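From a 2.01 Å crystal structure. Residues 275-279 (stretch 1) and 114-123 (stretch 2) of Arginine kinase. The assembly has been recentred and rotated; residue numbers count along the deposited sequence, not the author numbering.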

ATOM      1  N   PRO A 275      30.638   5.848 -12.337  1.00 14.00           N
ATOM      2  CA  PRO A 275      31.099   6.294 -13.667  1.00 11.96           C
ATOM      3  C   PRO A 275      30.302   5.713 -14.822  1.00 11.52           C
ATOM      4  O   PRO A 275      30.003   6.433 -15.781  1.00 18.06           O
ATOM      5  CB  PRO A 275      32.562   5.828 -13.693  1.00 18.64           C
ATOM      6  CG  PRO A 275      33.001   5.986 -12.240  1.00 17.64           C
ATOM      7  CD  PRO A 275      31.768   5.524 -11.439  1.00 13.45           C
ATOM      8  N   PHE A 276      29.936   4.431 -14.755  1.00 15.40           N
ATOM      9  CA  PHE A 276      29.226   3.811 -15.869  1.00 13.95           C
ATOM     10  C   PHE A 276      27.991   4.609 -16.261  1.00 14.66           C
ATOM     11  O   PHE A 276      27.713   4.791 -17.451  1.00 15.99           O
ATOM     12  CB  PHE A 276      28.825   2.385 -15.506  1.00 14.89           C
ATOM     13  CG  PHE A 276      28.080   1.671 -16.596  1.00 13.50           C
ATOM     14  CD1 PHE A 276      28.633   1.547 -17.854  1.00 15.77           C
ATOM     15  CD2 PHE A 276      26.827   1.123 -16.360  1.00 13.80           C
ATOM     16  CE1 PHE A 276      27.959   0.887 -18.864  1.00 18.13           C
ATOM     17  CE2 PHE A 276      26.145   0.464 -17.368  1.00 14.34           C
ATOM     18  CZ  PHE A 276      26.714   0.347 -18.621  1.00 18.91           C
ATOM     19  N   LEU A 277      27.235   5.084 -15.277  1.00 13.89           N
ATOM     20  CA  LEU A 277      25.984   5.786 -15.532  1.00 18.79           C
ATOM     21  C   LEU A 277      26.170   7.286 -15.710  1.00 26.54           C
ATOM     22  O   LEU A 277      25.187   7.988 -15.968  1.00 28.76           O
ATOM     23  CB  LEU A 277      25.000   5.514 -14.393  1.00 19.14           C
ATOM     24  CG  LEU A 277      24.720   4.031 -14.139  1.00 15.68           C
ATOM     25  CD1 LEU A 277      23.603   3.858 -13.117  1.00 12.44           C
ATOM     26  CD2 LEU A 277      24.375   3.304 -15.435  1.00 13.43           C
ATOM     27  N   CYS A 278      27.393   7.790 -15.587  1.00 27.53           N
ATOM     28  CA  CYS A 278      27.698   9.196 -15.799  1.00 27.84           C
ATOM     29  C   CYS A 278      28.245   9.409 -17.205  1.00 28.71           C
ATOM     30  O   CYS A 278      28.719   8.480 -17.863  1.00 39.13           O
ATOM     31  CB  CYS A 278      28.699   9.689 -14.755  1.00 27.72           C
ATOM     32  SG  CYS A 278      28.042   9.634 -13.070  1.00 34.82           S
ATOM     33  N   PHE A 279      28.165  10.654 -17.660  1.00 53.39           N
ATOM     34  CA  PHE A 279      28.547  10.988 -19.026  1.00 63.95           C
ATOM     35  C   PHE A 279      29.739  11.936 -19.066  1.00 50.39           C
ATOM     36  O   PHE A 279      29.966  12.613 -20.070  1.00 71.66           O
ATOM     37  CB  PHE A 279      27.359  11.612 -19.766  1.00 60.25           C
TER
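Stretch 2, residues 114-123: NEAACKKIII

Stretch 2 is helical from Glu115 to Ile123, with phi/psi values clustered around -60/-45 and a run of i to i+4 backbone hydrogen bonds, from Cys118 N to Asn114 O (3.0 Å) through Ile123 N to Lys119 O (3.0 Å). Asn114 occupies the N-cap: its chi1 is p (64°), and its OD1 accepts from Ala117 N at 2.9 Å with an N-H...acceptor angle of 160°. Stretch 1 begins with a short 3-10 segment, Pro275 to Leu277, closed by the bond from Cys278 N to Pro275 O (2.9 Å); at Cys278 the backbone is extended (phi/psi -98/160). The backbones come nearest at Leu277 and Lys119, whose CA atoms are 6.3 Å apart.

The contacts follow one side of the helix, as the spacing of Glu115, Lys119, Ile122 and Ile123 would predict. The CA-to-CB bond of Phe276 runs sideways to the helix, but with chi1 t (180°) the end of its side chain comes nearer. Glu115 OE2 lies near the ring plane, 3.4 Å from Phe276 CE1, and Ile122 CD1 is also at the ring edge, 3.9 Å from Phe276 CE2. Leu277 shares Ile122 with Phe276 and reaches on to Ile123, with its CD2 3.7 Å from Ile122 CG2 and 4.0 Å from Ile123 CG1.

Lys119 supplies the polar link. All four of its chi angles are t, so the extended chain carries NZ to Cys278 O, to which it donates a hydrogen bond of 3.0 Å. Along the way Lys119 CE passes 3.2 Å from Phe276 O. A water bridges the same two residues, accepting from Lys119 NZ at 3.2 Å and donating to Phe276 O at 2.7 Å. The two stretches together bury 378 Å².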

ATOM      1  N   ASN A 114      23.657  -3.234 -27.298  1.00 14.62           N
ATOM      2  CA  ASN A 114      25.052  -2.871 -27.096  1.00 15.79           C
ATOM      3  C   ASN A 114      25.200  -2.102 -25.782  1.00 18.64           C
ATOM      4  O   ASN A 114      24.225  -1.823 -25.078  1.00 18.42           O
ATOM      5  CB  ASN A 114      25.585  -2.070 -28.285  1.00 15.19           C
ATOM      6  CG  ASN A 114      24.883  -0.739 -28.472  1.00 25.50           C
ATOM      7  OD1 ASN A 114      24.166  -0.263 -27.594  1.00 24.25           O
ATOM      8  ND2 ASN A 114      25.091  -0.129 -29.632  1.00 21.80           N
ATOM      9  N   GLU A 115      26.444  -1.753 -25.443  1.00 13.24           N
ATOM     10  CA  GLU A 115      26.704  -1.115 -24.156  1.00 20.40           C
ATOM     11  C   GLU A 115      25.900   0.169 -23.998  1.00 15.79           C
ATOM     12  O   GLU A 115      25.317   0.415 -22.937  1.00 14.98           O
ATOM     13  CB  GLU A 115      28.196  -0.830 -23.989  1.00 17.88           C
ATOM     14  CG  GLU A 115      28.531  -0.017 -22.740  1.00 19.90           C
ATOM     15  CD  GLU A 115      29.933  -0.282 -22.208  1.00 15.32           C
ATOM     16  OE1 GLU A 115      30.646  -1.138 -22.777  1.00 13.17           O
ATOM     17  OE2 GLU A 115      30.320   0.367 -21.212  1.00 13.09           O
ATOM     18  N   ALA A 116      25.858   1.004 -25.040  1.00 18.79           N
ATOM     19  CA  ALA A 116      25.118   2.260 -24.950  1.00 17.21           C
ATOM     20  C   ALA A 116      23.645   2.012 -24.654  1.00 13.85           C
ATOM     21  O   ALA A 116      23.038   2.722 -23.841  1.00 11.97           O
ATOM     22  CB  ALA A 116      25.279   3.054 -26.246  1.00 20.73           C
ATOM     23  N   ALA A 117      23.053   1.002 -25.294  1.00 15.21           N
ATOM     24  CA  ALA A 117      21.651   0.693 -25.040  1.00 11.33           C
ATOM     25  C   ALA A 117      21.443   0.235 -23.603  1.00 13.19           C
ATOM     26  O   ALA A 117      20.436   0.578 -22.972  1.00 12.73           O
ATOM     27  CB  ALA A 117      21.160  -0.375 -26.017  1.00 13.07           C
ATOM     28  N   CYS A 118      22.381  -0.552 -23.073  1.00 12.20           N
ATOM     29  CA  CYS A 118      22.271  -1.002 -21.689  1.00 14.18           C
ATOM     30  C   CYS A 118      22.400   0.170 -20.723  1.00 12.12           C
ATOM     31  O   CYS A 118      21.654   0.259 -19.744  1.00 11.95           O
ATOM     32  CB  CYS A 118      23.331  -2.061 -21.398  1.00 10.78           C
ATOM     33  SG  CYS A 118      23.127  -3.603 -22.317  1.00 11.30           S
ATOM     34  N   LYS A 119      23.340   1.080 -20.987  1.00 16.06           N
ATOM     35  CA  LYS A 119      23.497   2.259 -20.141  1.00 17.75           C
ATOM     36  C   LYS A 119      22.191   3.035 -20.046  1.00 16.13           C
ATOM     37  O   LYS A 119      21.724   3.360 -18.950  1.00  7.86           O
ATOM     38  CB  LYS A 119      24.612   3.141 -20.698  1.00 10.18           C
ATOM     39  CG  LYS A 119      24.885   4.403 -19.901  1.00 14.98           C
ATOM     40  CD  LYS A 119      26.112   5.140 -20.443  1.00 17.87           C
ATOM     41  CE  LYS A 119      26.272   6.501 -19.777  1.00 22.53           C
ATOM     42  NZ  LYS A 119      27.448   7.252 -20.294  1.00 27.78           N
ATOM     43  N   LYS A 120      21.577   3.323 -21.193  1.00 10.38           N
ATOM     44  CA  LYS A 120      20.332   4.085 -21.194  1.00 14.87           C
ATOM     45  C   LYS A 120      19.226   3.350 -20.452  1.00 15.47           C
ATOM     46  O   LYS A 120      18.502   3.949 -19.648  1.00 12.79           O
ATOM     47  CB  LYS A 120      19.894   4.376 -22.620  1.00 20.73           C
ATOM     48  N   ILE A 121      19.088   2.048 -20.689  1.00 16.80           N
ATOM     49  CA  ILE A 121      18.061   1.267 -20.005  1.00 11.84           C
ATOM     50  C   ILE A 121      18.272   1.321 -18.496  1.00 12.82           C
ATOM     51  O   ILE A 121      17.329   1.525 -17.718  1.00  7.77           O
ATOM     52  CB  ILE A 121      18.080  -0.180 -20.527  1.00 14.73           C
ATOM     53  CG1 ILE A 121      17.489  -0.240 -21.939  1.00 11.62           C
ATOM     54  CG2 ILE A 121      17.338  -1.103 -19.589  1.00 15.03           C
ATOM     55  CD1 ILE A 121      17.798  -1.520 -22.692  1.00 12.20           C
ATOM     56  N   ILE A 122      19.521   1.157 -18.063  1.00 10.48           N
ATOM     57  CA  ILE A 122      19.805   1.090 -16.635  1.00  8.76           C
ATOM     58  C   ILE A 122      19.536   2.432 -15.972  1.00  9.23           C
ATOM     59  O   ILE A 122      19.000   2.490 -14.858  1.00 12.61           O
ATOM     60  CB  ILE A 122      21.250   0.616 -16.400  1.00  6.78           C
ATOM     61  CG1 ILE A 122      21.371  -0.873 -16.737  1.00 13.25           C
ATOM     62  CG2 ILE A 122      21.660   0.871 -14.964  1.00 13.93           C
ATOM     63  CD1 ILE A 122      22.799  -1.379 -16.862  1.00 10.74           C
ATOM     64  N   ILE A 123      19.906   3.531 -16.629  1.00  9.68           N
ATOM     65  CA  ILE A 123      19.623   4.848 -16.068  1.00 12.72           C
ATOM     66  C   ILE A 123      18.121   5.018 -15.882  1.00 14.05           C
ATOM     67  O   ILE A 123      17.649   5.453 -14.825  1.00 11.22           O
ATOM     68  CB  ILE A 123      20.206   5.955 -16.965  1.00 18.15           C
ATOM     69  CG1 ILE A 123      21.731   5.986 -16.862  1.00 26.65           C
ATOM     70  CG2 ILE A 123      19.625   7.306 -16.585  1.00 21.94           C
ATOM     71  CD1 ILE A 123      22.400   6.908 -17.874  1.00 21.25           C
TER
HETATM   72  O   HOH W   1      29.467   4.879 -19.468  1.00 20.13           O